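Local coordinates for protein pectinesterase (Sitophilus oryzae, PDB 4PMH) that hydrolyses the methyl esters of pectin, releasing methanol, and probably serves the weevil in digesting plant cell walls, at residues W329-N341 with N350-S362. Residues are numbered along the deposited sequence; the frame is centred on the assembly and turned at random.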
loop_
_atom_site.group_PDB
_atom_site.type_symbol
_atom_site.label_atom_id
_atom_site.label_comp_id
_atom_site.label_asym_id
_atom_site.label_seq_id
_atom_site.Cartn_x
_atom_site.Cartn_y
_atom_site.Cartn_z
ATOM N N TRP A 329 -2.974 16.712 -8.440
ATOM C CA TRP A 329 -3.107 16.562 -6.997
ATOM C C TRP A 329 -4.402 17.215 -6.541
ATOM O O TRP A 329 -4.611 18.395 -6.791
ATOM C CB TRP A 329 -1.962 17.268 -6.319
ATOM C CG TRP A 329 -0.609 16.873 -6.791
ATOM C CD1 TRP A 329 0.296 17.690 -7.397
ATOM C CD2 TRP A 329 0.009 15.588 -6.692
ATOM N NE1 TRP A 329 1.444 16.995 -7.699
ATOM C CE2 TRP A 329 1.307 15.707 -7.255
ATOM C CE3 TRP A 329 -0.379 14.354 -6.149
ATOM C CZ2 TRP A 329 2.202 14.636 -7.315
ATOM C CZ3 TRP A 329 0.516 13.277 -6.214
ATOM C CH2 TRP A 329 1.798 13.434 -6.781
ATOM N N THR A 330 -5.267 16.472 -5.859
ATOM C CA THR A 330 -6.589 17.006 -5.509
ATOM C C THR A 330 -6.811 17.219 -3.988
ATOM O O THR A 330 -5.897 17.052 -3.176
ATOM C CB THR A 330 -7.718 16.158 -6.145
ATOM O OG1 THR A 330 -8.963 16.850 -6.011
ATOM C CG2 THR A 330 -7.832 14.803 -5.484
ATOM N N THR A 331 -8.033 17.623 -3.629
ATOM C CA THR A 331 -8.344 18.012 -2.275
ATOM C C THR A 331 -8.103 16.888 -1.275
ATOM O O THR A 331 -8.426 15.729 -1.558
ATOM C CB THR A 331 -9.819 18.457 -2.200
ATOM O OG1 THR A 331 -10.021 19.506 -3.139
ATOM C CG2 THR A 331 -10.170 18.964 -0.826
ATOM N N ALA A 332 -7.533 17.223 -0.120
ATOM C CA ALA A 332 -7.346 16.226 0.950
ATOM C C ALA A 332 -8.682 15.689 1.474
ATOM O O ALA A 332 -9.733 16.339 1.336
ATOM C CB ALA A 332 -6.535 16.803 2.106
ATOM N N THR A 333 -8.618 14.510 2.102
ATOM C CA THR A 333 -9.806 13.861 2.686
ATOM C C THR A 333 -10.557 14.750 3.698
ATOM O O THR A 333 -11.771 14.575 3.901
ATOM C CB THR A 333 -9.413 12.548 3.378
ATOM O OG1 THR A 333 -8.504 12.826 4.459
ATOM C CG2 THR A 333 -8.790 11.589 2.376
ATOM N N SER A 334 -9.825 15.680 4.314
ATOM C CA SER A 334 -10.362 16.663 5.252
ATOM C C SER A 334 -11.102 17.841 4.609
ATOM O O SER A 334 -11.823 18.570 5.303
ATOM C CB SER A 334 -9.213 17.222 6.096
ATOM O OG SER A 334 -8.270 17.931 5.301
ATOM N N GLY A 335 -10.947 18.020 3.300
ATOM C CA GLY A 335 -11.383 19.239 2.627
ATOM C C GLY A 335 -10.264 20.263 2.479
ATOM O O GLY A 335 -10.453 21.315 1.853
ATOM N N ARG A 336 -9.099 19.981 3.050
ATOM C CA ARG A 336 -7.966 20.886 2.911
ATOM C C ARG A 336 -7.541 20.969 1.440
ATOM O O ARG A 336 -7.097 19.982 0.866
ATOM C CB ARG A 336 -6.795 20.439 3.780
ATOM C CG ARG A 336 -5.526 21.249 3.545
ATOM C CD ARG A 336 -4.484 20.947 4.587
ATOM N NE ARG A 336 -3.941 19.584 4.531
ATOM C CZ ARG A 336 -2.694 19.269 4.187
ATOM N NH1 ARG A 336 -1.818 20.202 3.810
ATOM N NH2 ARG A 336 -2.319 18.004 4.214
ATOM N N THR A 337 -7.697 22.146 0.844
ATOM C CA THR A 337 -7.396 22.337 -0.570
ATOM C C THR A 337 -5.923 22.008 -0.876
ATOM O O THR A 337 -5.043 22.250 -0.049
ATOM C CB THR A 337 -7.665 23.773 -1.017
ATOM O OG1 THR A 337 -6.705 24.641 -0.425
ATOM C CG2 THR A 337 -9.037 24.221 -0.613
ATOM N N TYR A 338 -5.676 21.424 -2.048
ATOM C CA TYR A 338 -4.298 21.139 -2.477
ATOM C C TYR A 338 -3.550 22.463 -2.652
ATOM O O TYR A 338 -4.079 23.401 -3.278
ATOM C CB TYR A 338 -4.220 20.326 -3.779
ATOM C CG TYR A 338 -2.771 20.246 -4.233
ATOM C CD1 TYR A 338 -1.851 19.471 -3.535
ATOM C CD2 TYR A 338 -2.308 21.011 -5.305
ATOM C CE1 TYR A 338 -0.509 19.456 -3.895
ATOM C CE2 TYR A 338 -0.971 21.006 -5.667
ATOM C CZ TYR A 338 -0.077 20.231 -4.977
ATOM O OH TYR A 338 1.239 20.228 -5.372
ATOM N N SER A 339 -2.348 22.549 -2.079
ATOM C CA SER A 339 -1.495 23.725 -2.267
ATOM C C SER A 339 -0.043 23.298 -2.545
ATOM O O SER A 339 0.610 22.686 -1.700
ATOM C CB SER A 339 -1.567 24.633 -1.038
ATOM O OG SER A 339 -0.890 25.875 -1.245
ATOM N N GLY A 340 0.445 23.626 -3.733
ATOM C CA GLY A 340 1.816 23.280 -4.135
ATOM C C GLY A 340 2.728 24.490 -4.016
ATOM O O GLY A 340 2.359 25.617 -4.360
ATOM N N ASN A 341 3.926 24.249 -3.514
ATOM C CA ASN A 341 4.905 25.290 -3.342
ATOM C C ASN A 341 5.897 25.250 -4.490
ATOM O O ASN A 341 6.779 24.393 -4.557
ATOM C CB ASN A 341 5.642 25.131 -2.000
ATOM C CG ASN A 341 6.503 26.336 -1.674
ATOM O OD1 ASN A 341 6.665 27.234 -2.509
ATOM N ND2 ASN A 341 7.033 26.380 -0.451
ATOM N N ASN A 350 7.939 21.834 4.493
ATOM C CA ASN A 350 7.005 22.854 4.982
ATOM C C ASN A 350 5.601 22.264 5.027
ATOM O O ASN A 350 5.165 21.636 4.066
ATOM C CB ASN A 350 7.060 24.030 4.013
ATOM C CG ASN A 350 6.241 25.237 4.459
ATOM O OD1 ASN A 350 5.233 25.119 5.142
ATOM N ND2 ASN A 350 6.660 26.424 3.998
ATOM N N ASP A 351 4.888 22.493 6.118
ATOM C CA ASP A 351 3.556 21.899 6.319
ATOM C C ASP A 351 2.413 22.860 6.078
ATOM O O ASP A 351 1.251 22.542 6.332
ATOM C CB ASP A 351 3.462 21.302 7.718
ATOM C CG ASP A 351 4.380 20.115 7.890
ATOM O OD1 ASP A 351 4.349 19.212 7.019
ATOM O OD2 ASP A 351 5.140 20.086 8.885
ATOM N N ASN A 352 2.731 24.035 5.570
ATOM C CA ASN A 352 1.708 24.943 5.088
ATOM C C ASN A 352 1.320 24.648 3.654
ATOM O O ASN A 352 0.358 25.223 3.140
ATOM C CB ASN A 352 2.189 26.375 5.245
ATOM C CG ASN A 352 2.481 26.696 6.678
ATOM O OD1 ASN A 352 1.565 26.896 7.467
ATOM N ND2 ASN A 352 3.754 26.666 7.048
ATOM N N TYR A 353 2.082 23.756 3.017
ATOM C CA TYR A 353 1.772 23.249 1.701
ATOM C C TYR A 353 1.783 21.721 1.750
ATOM O O TYR A 353 2.324 21.125 2.689
ATOM C CB TYR A 353 2.846 23.679 0.710
ATOM C CG TYR A 353 2.976 25.172 0.560
ATOM C CD1 TYR A 353 2.228 25.856 -0.389
ATOM C CD2 TYR A 353 3.864 25.895 1.354
ATOM C CE1 TYR A 353 2.342 27.228 -0.532
ATOM C CE2 TYR A 353 3.995 27.275 1.214
ATOM C CZ TYR A 353 3.227 27.933 0.278
ATOM O OH TYR A 353 3.332 29.294 0.124
ATOM N N ASN A 354 1.217 21.105 0.717
ATOM C CA ASN A 354 1.334 19.676 0.547
ATOM C C ASN A 354 2.767 19.289 0.216
ATOM O O ASN A 354 3.604 20.148 -0.089
ATOM C CB ASN A 354 0.371 19.188 -0.503
ATOM C CG ASN A 354 -1.055 19.284 -0.040
ATOM O OD1 ASN A 354 -1.736 20.278 -0.318
ATOM N ND2 ASN A 354 -1.497 18.293 0.742
ATOM N N ARG A 355 3.053 17.995 0.322
ATOM C CA ARG A 355 4.401 17.480 0.064
ATOM C C ARG A 355 4.359 16.425 -1.023
ATOM O O ARG A 355 4.910 15.320 -0.876
ATOM C CB ARG A 355 5.057 16.903 1.341
ATOM C CG ARG A 355 4.931 17.750 2.616
ATOM C CD ARG A 355 4.740 16.834 3.851
ATOM N NE ARG A 355 6.037 16.443 4.279
ATOM C CZ ARG A 355 6.360 15.478 5.119
ATOM N NH1 ARG A 355 5.469 14.688 5.724
ATOM N NH2 ARG A 355 7.654 15.330 5.337
ATOM N N PHE A 356 3.724 16.771 -2.131
ATOM C CA PHE A 356 3.677 15.924 -3.300
ATOM C C PHE A 356 4.576 16.522 -4.371
ATOM O O PHE A 356 4.402 17.673 -4.756
ATOM C CB PHE A 356 2.248 15.838 -3.843
ATOM C CG PHE A 356 1.225 15.382 -2.845
ATOM C CD1 PHE A 356 1.547 14.502 -1.832
ATOM C CD2 PHE A 356 -0.074 15.835 -2.940
ATOM C CE1 PHE A 356 0.589 14.076 -0.928
ATOM C CE2 PHE A 356 -1.040 15.425 -2.039
ATOM C CZ PHE A 356 -0.708 14.547 -1.033
ATOM N N TRP A 357 5.552 15.752 -4.834
ATOM C CA TRP A 357 6.546 16.278 -5.768
ATOM C C TRP A 357 6.896 15.280 -6.847
ATOM O O TRP A 357 6.719 14.083 -6.682
ATOM C CB TRP A 357 7.851 16.648 -5.043
ATOM C CG TRP A 357 7.685 17.276 -3.678
ATOM C CD1 TRP A 357 7.686 16.626 -2.466
ATOM C CD2 TRP A 357 7.538 18.656 -3.390
ATOM N NE1 TRP A 357 7.526 17.526 -1.450
ATOM C CE2 TRP A 357 7.434 18.784 -1.982
ATOM C CE3 TRP A 357 7.468 19.810 -4.179
ATOM C CZ2 TRP A 357 7.256 20.024 -1.348
ATOM C CZ3 TRP A 357 7.290 21.028 -3.552
ATOM C CH2 TRP A 357 7.195 21.121 -2.138
ATOM N N GLU A 358 7.450 15.782 -7.944
ATOM C CA GLU A 358 7.918 14.920 -9.019
ATOM C C GLU A 358 9.324 15.308 -9.444
ATOM O O GLU A 358 9.724 16.437 -9.240
ATOM C CB GLU A 358 7.022 15.072 -10.217
ATOM C CG GLU A 358 5.623 14.551 -10.022
ATOM C CD GLU A 358 4.778 14.933 -11.195
ATOM O OE1 GLU A 358 3.989 15.864 -11.026
ATOM O OE2 GLU A 358 4.954 14.358 -12.291
ATOM N N TYR A 359 10.037 14.391 -10.093
ATOM C CA TYR A 359 11.317 14.727 -10.707
ATOM C C TYR A 359 11.531 13.830 -11.913
ATOM O O TYR A 359 11.565 12.610 -11.761
ATOM C CB TYR A 359 12.480 14.495 -9.735
ATOM C CG TYR A 359 13.849 14.736 -10.370
ATOM C CD1 TYR A 359 14.240 16.009 -10.736
ATOM C CD2 TYR A 359 14.748 13.693 -10.576
ATOM C CE1 TYR A 359 15.480 16.248 -11.314
ATOM C CE2 TYR A 359 15.999 13.925 -11.163
ATOM C CZ TYR A 359 16.343 15.203 -11.534
ATOM O OH TYR A 359 17.579 15.472 -12.111
ATOM N N ASN A 360 11.681 14.423 -13.097
ATOM C CA ASN A 360 12.177 13.702 -14.268
ATOM C C ASN A 360 11.312 12.525 -14.699
ATOM O O ASN A 360 11.813 11.455 -15.051
ATOM C CB ASN A 360 13.611 13.234 -13.974
ATOM C CG ASN A 360 14.406 12.957 -15.224
ATOM O OD1 ASN A 360 14.053 13.415 -16.310
ATOM N ND2 ASN A 360 15.505 12.224 -15.079
ATOM N N ASN A 361 10.001 12.721 -14.654
ATOM C CA ASN A 361 9.069 11.731 -15.157
ATOM C C ASN A 361 8.876 11.919 -16.664
ATOM O O ASN A 361 9.274 12.935 -17.239
ATOM C CB ASN A 361 7.736 11.830 -14.410
ATOM C CG ASN A 361 7.873 11.538 -12.934
ATOM O OD1 ASN A 361 8.626 10.643 -12.538
ATOM N ND2 ASN A 361 7.156 12.317 -12.095
ATOM N N SER A 362 8.312 10.915 -17.312
ATOM C CA SER A 362 8.053 10.989 -18.729
ATOM C C SER A 362 6.754 10.316 -19.031
ATOM O O SER A 362 6.076 9.829 -18.107
ATOM C CB SER A 362 9.209 10.361 -19.512
ATOM O OG SER A 362 9.432 9.040 -19.091
HETATM O O HOH W 1 3.924 17.528 -8.787
HETATM O O HOH W 2 -4.469 19.172 0.683
HETATM O O HOH W 3 2.782 19.411 -3.497
HETATM O O HOH W 4 -0.887 27.154 0.935
#
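Asn354 reaches across to Ser339 with both backbone and side chain: its OD1 accepts from Ser339 N at 2.9 Å, in the carbonyl plane and nearly straight (169°), while its own N donates to Ser339 O. With CG beside the backbone N (chi1 -69°), the amide crosses Tyr338 obliquely, its OD1 3.3 Å from Tyr338 CD1, and ND2 sits over one face of the Arg336 guanidinium, which is salt-bridged to Asp293 and hydrogen-bonded to Asn309. Asparagine suits this place, offering an acceptor to Ser339 N and a donor to a water bound to Arg336 O.

Farther along, the Asn341 amide, also held by Ala343 through OD1, stacks on the Tyr353 ring at 28°, whose broad face takes Asn341 CB 3.8 Å from its centroid (CH-pi). Replacing Tyr353 by an alanine would probably leave this amide without its aromatic floor and open a gap beside Ser339 OG. Deeper in, Phe356 CB lies 3.5 Å from the centroid of the Trp329 six-membered ring, over its wide face; a water links Trp329 NE1 to Glu358 OE1, itself salt-bridged to Arg10.

The contact closes one end of the parallel beta-helix: strand 355-359 is outermost beside 311-315, strand 329-330 borders 286-290, and Trp329 packs on Leu288 and Leu312 from these neighbours.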